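Local coordinates for polysaccharide biosynthesis protein CapD (Bacillus thuringiensis HD-771, PDB 6BWC), which probably acts as an NADP-dependent enzyme of the short-chain dehydrogenase type on UDP-N-acetylglucosamine, in the CMP-pseudaminic acid pathway that serves flagellin glycosylation, at residues E184-I187 / I193-T196; M243-T248 / I322-L327; G20-S25 / Q209-T214; H278-Q283 / F291-P296. The protein carries 2 engineered substitutions. All blocks are in the same frame, centred on the assembly; numbering follows the deposited sequence.

Contact 1 (E184-I187 / I193-T196); sequences ENQI and ITVT. With UD1 (uridine-diphosphate-N-acetylglucosamine), chain O.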
loop_
_atom_site.group_PDB
_atom_site.type_symbol
_atom_site.label_atom_id
_atom_site.label_comp_id
_atom_site.label_asym_id
_atom_site.label_seq_id
_atom_site.Cartn_x
_atom_site.Cartn_y
_atom_site.Cartn_z
ATOM N N GLU C 184 24.133 -3.207 -37.392
ATOM C CA GLU C 184 24.728 -4.498 -37.788
ATOM C C GLU C 184 23.674 -5.508 -38.202
ATOM O O GLU C 184 23.799 -6.138 -39.239
ATOM C CB GLU C 184 25.539 -5.115 -36.644
ATOM C CG GLU C 184 26.132 -6.495 -36.970
ATOM C CD GLU C 184 27.223 -6.947 -36.003
ATOM O OE1 GLU C 184 27.057 -6.736 -34.766
ATOM O OE2 GLU C 184 28.235 -7.533 -36.476
ATOM N N ASN C 185 22.640 -5.639 -37.370
ATOM C CA ASN C 185 21.618 -6.690 -37.484
ATOM C C ASN C 185 20.585 -6.387 -38.537
ATOM O O ASN C 185 20.126 -7.284 -39.258
ATOM C CB ASN C 185 20.892 -6.895 -36.145
ATOM C CG ASN C 185 20.695 -8.349 -35.814
ATOM O OD1 ASN C 185 21.655 -9.136 -35.812
ATOM N ND2 ASN C 185 19.461 -8.726 -35.526
ATOM N N GLN C 186 20.189 -5.123 -38.586
ATOM C CA GLN C 186 19.388 -4.614 -39.683
ATOM C C GLN C 186 20.087 -4.902 -41.014
ATOM O O GLN C 186 19.444 -5.334 -41.951
ATOM C CB GLN C 186 19.144 -3.097 -39.524
ATOM C CG GLN C 186 18.176 -2.710 -38.407
ATOM C CD GLN C 186 17.780 -1.234 -38.417
ATOM O OE1 GLN C 186 18.561 -0.366 -38.807
ATOM N NE2 GLN C 186 16.556 -0.947 -37.970
ATOM N N ILE C 187 21.398 -4.671 -41.086
ATOM C CA ILE C 187 22.140 -4.859 -42.339
ATOM C C ILE C 187 22.139 -6.326 -42.722
ATOM O O ILE C 187 21.853 -6.648 -43.869
ATOM C CB ILE C 187 23.600 -4.333 -42.271
ATOM C CG1 ILE C 187 23.632 -2.787 -42.163
ATOM C CG2 ILE C 187 24.382 -4.779 -43.512
ATOM C CD1 ILE C 187 24.869 -2.196 -41.501
ATOM N N ILE C 193 19.264 0.001 -43.238
ATOM C CA ILE C 193 19.200 0.560 -41.874
ATOM C C ILE C 193 18.071 1.590 -41.752
ATOM O O ILE C 193 17.582 2.135 -42.751
ATOM C CB ILE C 193 20.552 1.151 -41.358
ATOM C CG1 ILE C 193 21.169 2.146 -42.358
ATOM C CG2 ILE C 193 21.538 0.031 -41.033
ATOM C CD1 ILE C 193 22.196 3.063 -41.734
ATOM N N THR C 194 17.674 1.829 -40.505
ATOM C CA THR C 194 16.694 2.846 -40.137
ATOM C C THR C 194 17.404 4.040 -39.502
ATOM O O THR C 194 17.956 3.945 -38.406
ATOM C CB THR C 194 15.672 2.278 -39.147
ATOM O OG1 THR C 194 14.757 1.433 -39.851
ATOM C CG2 THR C 194 14.884 3.379 -38.471
ATOM N N VAL C 195 17.335 5.178 -40.176
ATOM C CA VAL C 195 18.073 6.366 -39.785
ATOM C C VAL C 195 17.081 7.399 -39.253
ATOM O O VAL C 195 16.127 7.757 -39.929
ATOM C CB VAL C 195 18.909 6.838 -40.991
ATOM C CG1 VAL C 195 18.914 8.351 -41.157
ATOM C CG2 VAL C 195 20.325 6.262 -40.881
ATOM N N THR C 196 17.289 7.846 -38.022
ATOM C CA THR C 196 16.446 8.880 -37.419
ATOM C C THR C 196 16.749 10.210 -38.125
ATOM O O THR C 196 15.908 10.743 -38.845
ATOM C CB THR C 196 16.671 9.003 -35.881
ATOM O OG1 THR C 196 18.083 9.119 -35.587
ATOM C CG2 THR C 196 16.060 7.784 -35.110
HETATM C "C1'" UD1 O . 21.626 6.115 -25.109
HETATM C "C2'" UD1 O . 21.020 5.512 -23.853
HETATM C "C3'" UD1 O . 20.434 6.587 -22.939
HETATM C "C4'" UD1 O . 21.413 7.733 -22.702
HETATM C "C5'" UD1 O . 22.175 8.146 -23.977
HETATM C "C6'" UD1 O . 23.372 9.030 -23.607
HETATM C "C7'" UD1 O . 20.231 3.281 -24.532
HETATM C "C8'" UD1 O . 19.064 2.507 -25.111
HETATM N "N2'" UD1 O . 19.987 4.552 -24.195
HETATM O "O1'" UD1 O . 20.642 6.863 -25.806
HETATM O "O3'" UD1 O . 20.046 5.973 -21.694
HETATM O "O4'" UD1 O . 20.741 8.866 -22.182
HETATM O "O5'" UD1 O . 22.635 7.008 -24.738
HETATM O "O6'" UD1 O . 23.573 10.075 -24.564
HETATM O "O7'" UD1 O . 21.339 2.754 -24.446
HETATM N N1 UD1 O . 19.072 5.875 -34.121
HETATM C C2 UD1 O . 18.804 5.582 -35.492
HETATM N N3 UD1 O . 18.002 4.552 -35.807
HETATM C C4 UD1 O . 17.435 3.780 -34.858
HETATM C C5 UD1 O . 17.680 4.017 -33.529
HETATM C C6 UD1 O . 18.519 5.064 -33.177
HETATM O O2 UD1 O . 19.281 6.270 -36.412
HETATM O O4 UD1 O . 16.701 2.824 -35.156
HETATM C C1B UD1 O . 19.930 7.014 -33.730
HETATM C C2B UD1 O . 19.370 7.910 -32.623
HETATM O "O2'" UD1 O . 18.540 8.945 -33.133
HETATM C C3B UD1 O . 20.603 8.421 -31.904
HETATM C C4B UD1 O . 21.583 7.284 -32.100
HETATM O O4B UD1 O . 21.122 6.495 -33.196
HETATM O O3B UD1 O . 21.184 9.602 -32.467
HETATM C C5B UD1 O . 21.732 6.397 -30.875
HETATM O O5B UD1 O . 20.526 5.718 -30.491
HETATM P PA UD1 O . 20.690 4.701 -29.259
HETATM O O1A UD1 O . 19.499 3.789 -29.089
HETATM O O2A UD1 O . 22.070 4.035 -29.271
HETATM O O3A UD1 O . 20.951 5.613 -27.952
HETATM P PB UD1 O . 20.464 7.065 -27.425
HETATM O O1B UD1 O . 18.970 7.210 -27.628
HETATM O O2B UD1 O . 21.336 8.233 -27.872
#
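Q186 reaches from helix 179-190 across to strand 192-195 and meets the backbone there with its amide. Its CG lies beside the backbone N, anti to the carbonyl carbon (chi1 -72°), and the chain then runs out extended, crossing T194 at about a right angle. At its end OE1 accepts the T194 N-H, with 2.9 Å between Q186 OE1 and T194 N. The bond is fairly straight at hydrogen, although the donor sits 35° off the carbonyl plane. The other half of the amide, NE2, lies close to T194 CB and OG1 without a bond to them and donates to E50 of the second subunit. With one oxygen bond and one nitrogen bond, the flip of the amide is set from both sides.

One residue on, I187 brings in the apolar part. Its CG1 packs on I193 CG2 at 3.7 Å, the two side chains lying side by side and pointing the same way. S240 and I244 of helix 236-251 also pack on I193, and V247 of that helix on I187.

The end of the strand and the residue after it line the uracil site. T194 O accepts from N3 of the uracil of UD1 at 2.7 Å, and T196 N donates to UD1 O2 at 3.0 Å, both bonds nearly straight. T196 OG1 lies close to both O2 and the ribose O2' of UD1. Reading uracil N3 and O2 with backbone atoms in this way makes the strand end part of the UDP-sugar pocket, as in nucleotide-sugar enzymes of the extended short-chain dehydrogenase family.

Contact 2 (M243-T248 / I322-L327); sequences MIEEVT and ISKEEL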
loop_
_atom_site.group_PDB
_atom_site.type_symbol
_atom_site.label_atom_id
_atom_site.label_comp_id
_atom_site.label_asym_id
_atom_site.label_seq_id
_atom_site.Cartn_x
_atom_site.Cartn_y
_atom_site.Cartn_z
ATOM N N MET C 243 29.272 1.869 -40.359
ATOM C CA MET C 243 28.604 0.619 -39.978
ATOM C C MET C 243 28.265 -0.250 -41.195
ATOM O O MET C 243 28.475 -1.463 -41.161
ATOM C CB MET C 243 27.349 0.913 -39.138
ATOM C CG MET C 243 27.027 -0.140 -38.094
ATOM S SD MET C 243 28.155 -0.116 -36.684
ATOM C CE MET C 243 29.003 -1.654 -36.944
ATOM N N ILE C 244 27.770 0.382 -42.266
ATOM C CA ILE C 244 27.401 -0.318 -43.505
ATOM C C ILE C 244 28.632 -0.856 -44.207
ATOM O O ILE C 244 28.638 -1.993 -44.663
ATOM C CB ILE C 244 26.644 0.606 -44.462
ATOM C CG1 ILE C 244 25.267 0.920 -43.881
ATOM C CG2 ILE C 244 26.484 -0.022 -45.847
ATOM C CD1 ILE C 244 24.610 2.135 -44.506
ATOM N N GLU C 245 29.663 -0.031 -44.310
ATOM C CA GLU C 245 30.938 -0.490 -44.860
ATOM C C GLU C 245 31.408 -1.781 -44.200
ATOM O O GLU C 245 31.525 -2.804 -44.876
ATOM C CB GLU C 245 32.013 0.599 -44.726
ATOM C CG GLU C 245 31.900 1.679 -45.797
ATOM C CD GLU C 245 32.072 3.104 -45.276
ATOM O OE1 GLU C 245 32.976 3.359 -44.449
ATOM O OE2 GLU C 245 31.300 3.988 -45.725
ATOM N N GLU C 246 31.617 -1.726 -42.885
ATOM C CA GLU C 246 32.282 -2.810 -42.140
ATOM C C GLU C 246 31.442 -4.054 -41.881
ATOM O O GLU C 246 31.995 -5.137 -41.689
ATOM C CB GLU C 246 32.846 -2.316 -40.795
ATOM C CG GLU C 246 34.364 -2.333 -40.715
ATOM C CD GLU C 246 34.989 -1.088 -41.276
ATOM O OE1 GLU C 246 34.767 0.001 -40.690
ATOM O OE2 GLU C 246 35.708 -1.197 -42.289
ATOM N N VAL C 247 30.127 -3.907 -41.833
ATOM C CA VAL C 247 29.258 -5.065 -41.622
ATOM C C VAL C 247 29.138 -5.816 -42.929
ATOM O O VAL C 247 28.994 -7.032 -42.939
ATOM C CB VAL C 247 27.878 -4.649 -41.091
ATOM C CG1 VAL C 247 26.900 -5.813 -41.106
ATOM C CG2 VAL C 247 28.009 -4.097 -39.678
ATOM N N THR C 248 29.187 -5.072 -44.027
ATOM C CA THR C 248 29.254 -5.646 -45.357
ATOM C C THR C 248 30.600 -6.334 -45.575
ATOM O O THR C 248 30.645 -7.447 -46.110
ATOM C CB THR C 248 29.012 -4.555 -46.424
ATOM O OG1 THR C 248 27.697 -4.011 -46.237
ATOM C CG2 THR C 248 29.144 -5.101 -47.866
ATOM N N ILE C 322 35.281 13.021 -33.783
ATOM C CA ILE C 322 36.366 12.217 -34.314
ATOM C C ILE C 322 36.117 12.112 -35.815
ATOM O O ILE C 322 34.999 12.338 -36.272
ATOM C CB ILE C 322 36.437 10.823 -33.650
ATOM C CG1 ILE C 322 35.185 9.978 -33.948
ATOM C CG2 ILE C 322 36.637 10.973 -32.138
ATOM C CD1 ILE C 322 35.235 8.579 -33.367
ATOM N N SER C 323 37.153 11.787 -36.576
ATOM C CA SER C 323 36.992 11.503 -38.004
ATOM C C SER C 323 36.276 10.164 -38.179
ATOM O O SER C 323 36.284 9.337 -37.260
ATOM C CB SER C 323 38.363 11.446 -38.688
ATOM O OG SER C 323 39.243 10.547 -38.023
ATOM N N LYS C 324 35.654 9.963 -39.343
ATOM C CA LYS C 324 35.192 8.625 -39.797
ATOM C C LYS C 324 36.138 7.492 -39.478
ATOM O O LYS C 324 35.722 6.443 -39.008
ATOM C CB LYS C 324 35.040 8.576 -41.316
ATOM C CG LYS C 324 33.636 8.767 -41.839
ATOM C CD LYS C 324 33.503 8.167 -43.223
ATOM C CE LYS C 324 33.275 6.671 -43.127
ATOM N NZ LYS C 324 33.267 6.058 -44.475
ATOM N N GLU C 325 37.409 7.705 -39.792
ATOM C CA GLU C 325 38.400 6.649 -39.739
ATOM C C GLU C 325 38.735 6.281 -38.293
ATOM O O GLU C 325 38.890 5.090 -37.982
ATOM C CB GLU C 325 39.656 7.042 -40.541
ATOM C CG GLU C 325 40.488 5.857 -41.037
ATOM C CD GLU C 325 39.756 4.966 -42.052
ATOM O OE1 GLU C 325 38.886 5.481 -42.805
ATOM O OE2 GLU C 325 40.050 3.742 -42.090
ATOM N N GLU C 326 38.830 7.285 -37.416
ATOM C CA GLU C 326 38.985 7.033 -35.966
ATOM C C GLU C 326 37.797 6.275 -35.392
ATOM O O GLU C 326 37.971 5.414 -34.527
ATOM C CB GLU C 326 39.170 8.328 -35.172
ATOM C CG GLU C 326 40.531 8.973 -35.333
ATOM C CD GLU C 326 40.606 10.301 -34.617
ATOM O OE1 GLU C 326 40.316 11.331 -35.272
ATOM O OE2 GLU C 326 40.922 10.308 -33.398
ATOM N N LEU C 327 36.601 6.606 -35.865
ATOM C CA LEU C 327 35.403 5.913 -35.436
ATOM C C LEU C 327 35.492 4.443 -35.784
ATOM O O LEU C 327 35.381 3.604 -34.906
ATOM C CB LEU C 327 34.162 6.526 -36.087
ATOM C CG LEU C 327 32.802 5.880 -35.799
ATOM C CD1 LEU C 327 32.618 5.492 -34.330
ATOM C CD2 LEU C 327 31.721 6.853 -36.260
#
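K324 and E245 approach from opposite directions, one from the first turn of helix 324-333 and the other from the middle of helix 236-251, NZ coming to the carboxylate oxygens. K324 NZ donates to E245 OE1 at 2.7 Å, taking the syn lone pair on the side of the second oxygen. A weak second bond runs from K324 NZ to E245 OE2 at 3.1 Å, so the ammonium group straddles the carboxylate unevenly. The lysine gets there by a bend in its chain at chi3 (82°), while the glutamate turns at chi2 (137°); the stems of the two side chains stay apart.

E245 OE1 is shared, since R328 NH2 forms a salt bridge with it as well. R328 also pairs with E246 through NE and with E325 through NH1, which gathers three carboxylates round one guanidinium group and probably offsets the like charge they bring together. This is a surface salt bridge between two helices, with a capping box opening the later one. S323 stands at the N-cap, and E326 N donates weakly to S323 OG at 3.3 Å. In return S323 N reaches E326 OE1 in a long, weak bond, and S323 OG donates to the anti lone pair of the same carboxylate oxygen at 3.1 Å. That box caps the start of the helix from which K324 extends.

Further back, K324 packs on D238, E241 and V242 of helix 236-251. The same helices also meet through apolar groups, M243 packing on I331. Inside helix 236-251, T248 OG1 adds a bond of 2.7 Å to I244 O, which already accepts T248 N.

Contact 3 (G20-S25 / Q209-T214); sequences GKSILS and QATMLT
S22 and I23 receive T211 in a buried helix-helix crossing, where helix 18-29 of the Rossmann-type NADP-binding fold meets helix 207-220. G20, at the start of the segment, fits the last glycine of a probable GxGxxG turn. The axes of the two short segments approach to 9.3 Å and cross at -62°. T211 sits at the crossing: its CG2 comes down on the backbone between S22 and I23, 3.4 Å from I23 N, with I23 CG1 on its flank at 3.9 Å. I23 and T211 slide past each other in opposite directions, and I23 CD1 goes on to brush T214 CG2 at 4.2 Å. Behind the crossing, T214 and L213 pack on V167 and F169 of strand 163-169, seating helix 207-220 on the central sheet. The torsion of T211 (chi1 -36°) divides the work of its two branches. The methyl, anti to the backbone N, is laid against the backbone of the other helix; the hydroxyl, beside that N, turns back to its own helix and bonds to L207 O. S22 OG adds a weak bond of 3.2 Å to T211 OG1.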
loop_
_atom_site.group_PDB
_atom_site.type_symbol
_atom_site.label_atom_id
_atom_site.label_comp_id
_atom_site.label_asym_id
_atom_site.label_seq_id
_atom_site.Cartn_x
_atom_site.Cartn_y
_atom_site.Cartn_z
ATOM N N GLY C 20 26.327 -3.427 -15.706
ATOM C CA GLY C 20 26.324 -4.223 -14.485
ATOM C C GLY C 20 27.163 -5.487 -14.520
ATOM O O GLY C 20 27.796 -5.810 -13.520
ATOM N N LYS C 21 27.155 -6.205 -15.648
ATOM C CA LYS C 21 28.065 -7.335 -15.840
ATOM C C LYS C 21 29.524 -6.894 -15.879
ATOM O O LYS C 21 30.365 -7.474 -15.178
ATOM C CB LYS C 21 27.790 -8.110 -17.124
ATOM C CG LYS C 21 26.655 -9.126 -17.051
ATOM C CD LYS C 21 26.875 -10.300 -18.022
ATOM C CE LYS C 21 26.930 -9.908 -19.501
ATOM N NZ LYS C 21 27.983 -10.685 -20.223
ATOM N N SER C 22 29.847 -5.885 -16.687
ATOM C CA SER C 22 31.247 -5.442 -16.767
ATOM C C SER C 22 31.781 -5.055 -15.372
ATOM O O SER C 22 32.849 -5.525 -14.982
ATOM C CB SER C 22 31.451 -4.302 -17.778
ATOM O OG SER C 22 32.736 -4.386 -18.373
ATOM N N ILE C 23 31.017 -4.257 -14.613
ATOM C CA ILE C 23 31.361 -3.970 -13.195
ATOM C C ILE C 23 31.592 -5.255 -12.364
ATOM O O ILE C 23 32.536 -5.314 -11.576
ATOM C CB ILE C 23 30.282 -3.120 -12.472
ATOM C CG1 ILE C 23 30.201 -1.708 -13.074
ATOM C CG2 ILE C 23 30.583 -3.014 -10.967
ATOM C CD1 ILE C 23 28.940 -0.945 -12.702
ATOM N N LEU C 24 30.708 -6.247 -12.531
ATOM C CA LEU C 24 30.778 -7.543 -11.825
ATOM C C LEU C 24 32.124 -8.206 -11.969
ATOM O O LEU C 24 32.755 -8.545 -10.967
ATOM C CB LEU C 24 29.698 -8.512 -12.344
ATOM C CG LEU C 24 29.707 -9.958 -11.868
ATOM C CD1 LEU C 24 29.881 -10.005 -10.356
ATOM C CD2 LEU C 24 28.424 -10.660 -12.285
ATOM N N SER C 25 32.545 -8.400 -13.215
ATOM C CA SER C 25 33.818 -9.051 -13.486
ATOM C C SER C 25 35.014 -8.185 -13.046
ATOM O O SER C 25 36.035 -8.716 -12.619
ATOM C CB SER C 25 33.923 -9.455 -14.957
ATOM O OG SER C 25 33.579 -8.375 -15.799
ATOM N N GLN C 209 35.569 2.387 -20.286
ATOM C CA GLN C 209 35.448 3.771 -19.851
ATOM C C GLN C 209 34.275 3.937 -18.840
ATOM O O GLN C 209 34.435 4.546 -17.780
ATOM C CB GLN C 209 35.297 4.684 -21.087
ATOM C CG GLN C 209 36.625 4.919 -21.821
ATOM C CD GLN C 209 36.541 5.905 -22.985
ATOM O OE1 GLN C 209 35.693 5.805 -23.871
ATOM N NE2 GLN C 209 37.437 6.867 -22.982
ATOM N N ALA C 210 33.126 3.346 -19.173
ATOM C CA ALA C 210 31.929 3.361 -18.321
ATOM C C ALA C 210 32.155 2.596 -17.041
ATOM O O ALA C 210 31.891 3.097 -15.966
ATOM C CB ALA C 210 30.718 2.797 -19.067
ATOM N N THR C 211 32.645 1.380 -17.168
ATOM C CA THR C 211 32.980 0.556 -16.003
ATOM C C THR C 211 33.984 1.240 -15.019
ATOM O O THR C 211 33.722 1.289 -13.801
ATOM C CB THR C 211 33.520 -0.826 -16.446
ATOM O OG1 THR C 211 32.838 -1.262 -17.625
ATOM C CG2 THR C 211 33.319 -1.860 -15.363
ATOM N N MET C 212 35.092 1.775 -15.546
ATOM C CA MET C 212 36.140 2.386 -14.720
ATOM C C MET C 212 35.698 3.681 -14.092
ATOM O O MET C 212 36.065 3.974 -12.956
ATOM C CB MET C 212 37.435 2.622 -15.510
ATOM C CG MET C 212 38.202 1.361 -15.872
ATOM S SD MET C 212 38.294 0.127 -14.547
ATOM C CE MET C 212 39.038 1.129 -13.235
ATOM N N LEU C 213 34.914 4.454 -14.828
ATOM C CA LEU C 213 34.328 5.685 -14.295
ATOM C C LEU C 213 33.566 5.381 -13.012
ATOM O O LEU C 213 33.837 5.975 -11.973
ATOM C CB LEU C 213 33.402 6.332 -15.341
ATOM C CG LEU C 213 32.755 7.678 -14.966
ATOM C CD1 LEU C 213 33.829 8.716 -14.638
ATOM C CD2 LEU C 213 31.786 8.224 -16.027
ATOM N N THR C 214 32.645 4.416 -13.100
ATOM C CA THR C 214 31.795 4.014 -11.971
ATOM C C THR C 214 32.604 3.441 -10.793
ATOM O O THR C 214 32.492 3.925 -9.655
ATOM C CB THR C 214 30.716 2.979 -12.394
ATOM O OG1 THR C 214 30.244 3.239 -13.727
ATOM C CG2 THR C 214 29.523 3.017 -11.423
#

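Contact 4 (H278-Q283 / F291-P296); sequences HDESLQ and FIIPSP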
loop_
_atom_site.group_PDB
_atom_site.type_symbol
_atom_site.label_atom_id
_atom_site.label_comp_id
_atom_site.label_asym_id
_atom_site.label_seq_id
_atom_site.Cartn_x
_atom_site.Cartn_y
_atom_site.Cartn_z
ATOM N N HIS C 278 25.518 24.969 -18.330
ATOM C CA HIS C 278 26.462 26.071 -18.229
ATOM C C HIS C 278 26.717 26.428 -16.761
ATOM O O HIS C 278 27.884 26.506 -16.347
ATOM C CB HIS C 278 25.952 27.294 -18.967
ATOM C CG HIS C 278 26.931 28.422 -18.957
ATOM N ND1 HIS C 278 27.017 29.326 -17.919
ATOM C CD2 HIS C 278 27.907 28.755 -19.828
ATOM C CE1 HIS C 278 27.990 30.182 -18.166
ATOM N NE2 HIS C 278 28.547 29.855 -19.315
ATOM N N ASP C 279 25.615 26.633 -16.007
ATOM C CA ASP C 279 25.603 26.837 -14.521
ATOM C C ASP C 279 26.558 25.896 -13.759
ATOM O O ASP C 279 27.348 26.346 -12.931
ATOM C CB ASP C 279 24.154 26.687 -13.994
ATOM C CG ASP C 279 24.012 26.929 -12.475
ATOM O OD1 ASP C 279 23.371 26.055 -11.846
ATOM O OD2 ASP C 279 24.481 27.967 -11.929
ATOM N N GLU C 280 26.504 24.604 -14.075
ATOM C CA GLU C 280 27.375 23.599 -13.437
ATOM C C GLU C 280 28.845 23.754 -13.814
ATOM O O GLU C 280 29.739 23.434 -13.007
ATOM C CB GLU C 280 26.909 22.191 -13.792
ATOM C CG GLU C 280 25.735 21.690 -12.975
ATOM C CD GLU C 280 25.339 20.288 -13.377
ATOM O OE1 GLU C 280 25.256 20.027 -14.596
ATOM O OE2 GLU C 280 25.133 19.448 -12.475
ATOM N N SER C 281 29.094 24.233 -15.036
ATOM C CA SER C 281 30.457 24.448 -15.514
ATOM C C SER C 281 31.187 25.562 -14.760
ATOM O O SER C 281 32.399 25.679 -14.906
ATOM C CB SER C 281 30.486 24.717 -17.027
ATOM O OG SER C 281 30.157 26.064 -17.341
ATOM N N LEU C 282 30.466 26.373 -13.976
ATOM C CA LEU C 282 31.071 27.422 -13.117
ATOM C C LEU C 282 31.525 26.955 -11.719
ATOM O O LEU C 282 32.283 27.670 -11.066
ATOM C CB LEU C 282 30.098 28.597 -12.967
ATOM C CG LEU C 282 29.666 29.265 -14.292
ATOM C CD1 LEU C 282 28.316 29.954 -14.168
ATOM C CD2 LEU C 282 30.724 30.244 -14.792
ATOM N N GLN C 283 31.052 25.788 -11.260
ATOM C CA GLN C 283 31.525 25.154 -9.994
ATOM C C GLN C 283 32.314 23.870 -10.200
ATOM O O GLN C 283 32.881 23.359 -9.223
ATOM C CB GLN C 283 30.401 24.851 -8.967
ATOM C CG GLN C 283 28.960 25.016 -9.415
ATOM C CD GLN C 283 28.523 26.470 -9.379
ATOM O OE1 GLN C 283 28.791 27.175 -8.411
ATOM N NE2 GLN C 283 27.852 26.923 -10.421
ATOM N N PHE C 291 35.632 15.365 -15.282
ATOM C CA PHE C 291 35.150 16.523 -14.496
ATOM C C PHE C 291 34.466 16.010 -13.240
ATOM O O PHE C 291 33.876 14.942 -13.254
ATOM C CB PHE C 291 34.137 17.395 -15.242
ATOM C CG PHE C 291 34.622 17.943 -16.558
ATOM C CD1 PHE C 291 35.203 19.207 -16.637
ATOM C CD2 PHE C 291 34.433 17.220 -17.746
ATOM C CE1 PHE C 291 35.604 19.727 -17.861
ATOM C CE2 PHE C 291 34.845 17.735 -18.971
ATOM C CZ PHE C 291 35.440 18.988 -19.026
ATOM N N ILE C 292 34.555 16.795 -12.172
ATOM C CA ILE C 292 33.871 16.534 -10.920
ATOM C C ILE C 292 33.015 17.754 -10.621
ATOM O O ILE C 292 33.549 18.836 -10.424
ATOM C CB ILE C 292 34.873 16.295 -9.766
ATOM C CG1 ILE C 292 35.738 15.066 -10.098
ATOM C CG2 ILE C 292 34.145 16.109 -8.425
ATOM C CD1 ILE C 292 36.815 14.699 -9.089
ATOM N N ILE C 293 31.697 17.587 -10.618
ATOM C CA ILE C 293 30.788 18.638 -10.175
ATOM C C ILE C 293 30.501 18.347 -8.712
ATOM O O ILE C 293 30.100 17.243 -8.385
ATOM C CB ILE C 293 29.455 18.657 -10.962
ATOM C CG1 ILE C 293 29.700 18.590 -12.481
ATOM C CG2 ILE C 293 28.646 19.908 -10.620
ATOM C CD1 ILE C 293 28.421 18.589 -13.311
ATOM N N PRO C 294 30.718 19.320 -7.820
ATOM C CA PRO C 294 30.293 19.129 -6.435
ATOM C C PRO C 294 28.767 19.272 -6.189
ATOM O O PRO C 294 27.977 19.530 -7.115
ATOM C CB PRO C 294 31.056 20.242 -5.702
ATOM C CG PRO C 294 31.164 21.311 -6.723
ATOM C CD PRO C 294 31.527 20.542 -7.956
ATOM N N SER C 295 28.384 19.121 -4.924
ATOM C CA SER C 295 26.994 19.201 -4.503
ATOM C C SER C 295 26.437 20.617 -4.631
ATOM O O SER C 295 26.986 21.542 -4.034
ATOM C CB SER C 295 26.878 18.752 -3.057
ATOM O OG SER C 295 25.530 18.568 -2.698
ATOM N N PRO C 296 25.337 20.788 -5.397
ATOM C CA PRO C 296 24.691 22.096 -5.449
ATOM C C PRO C 296 24.001 22.553 -4.164
ATOM O O PRO C 296 23.621 23.702 -4.105
ATOM C CB PRO C 296 23.633 21.940 -6.560
ATOM C CG PRO C 296 23.964 20.698 -7.289
ATOM C CD PRO C 296 24.681 19.825 -6.307
#
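I293 drives its CD1 methyl against the side chain of E280, and this is the close half of the contact. E280 runs extended beyond CG and crosses I293 at about a right angle, so one methyl touches it along its length: I293 CD1 is 3.9 Å from E280 CB and 3.5 Å from E280 OE2. I293 CG2 lies near the same carboxylate end, 4.0 Å from E280 OE2. An apolar branch thus packs beside a charged group, whose charge is met from other directions. R168 forms a salt bridge with OE2, and T277 N donates to OE1, which would hold the carboxylate in place over the isoleucine.

The strand here, 290-293, lies near one end of the large mixed sheet of the Rossmann-type domain, antiparallel to both 226-229 and the short outermost strand 285-286. Segment 278-283 comes just before strand 285-286 in the chain, so the contact folds the approach to strand 285-286 back against strand 290-293 and the proline that follows it.

At the exposed end the packing thins out. Q283 points its CB toward the strand, but the rest of the side chain leads away, and its main touch is through the backbone: Q283 O rests 3.4 Å from P294 CD, while Q283 CB and P294 CG are 4.3 Å apart. The glutamine amide is used within its own segment instead. Its NE2 donates to D279 O at 2.6 Å, bent to 141° at hydrogen, and arrives from the face of that carbonyl opposite to the one L282 N uses. F285 covers P294 from strand 285-286, while L265 of a third subunit packs on D279.

Contacts 1 and 2 form one cluster, their centres about 14 Å apart: helix 236-251 carries the salt bridge of contact 2 on one side and on another meets contact 1, where I187 CD1 lies on M243 O and I244 CA. Contact 1 holds part of the UD1 pocket directly. Contact 3 belongs to the cofactor end, with the I23 side chain about 8 Å from NADP and that of T214 about 13 Å from UD1; its centre is about 27 Å from that of contact 1, which is nested within the loop it closes. Contact 4, at the sheet margin, comes within about 6 Å of contact 3 at nearest atoms but lies about 37 Å, centre to centre, from contact 1.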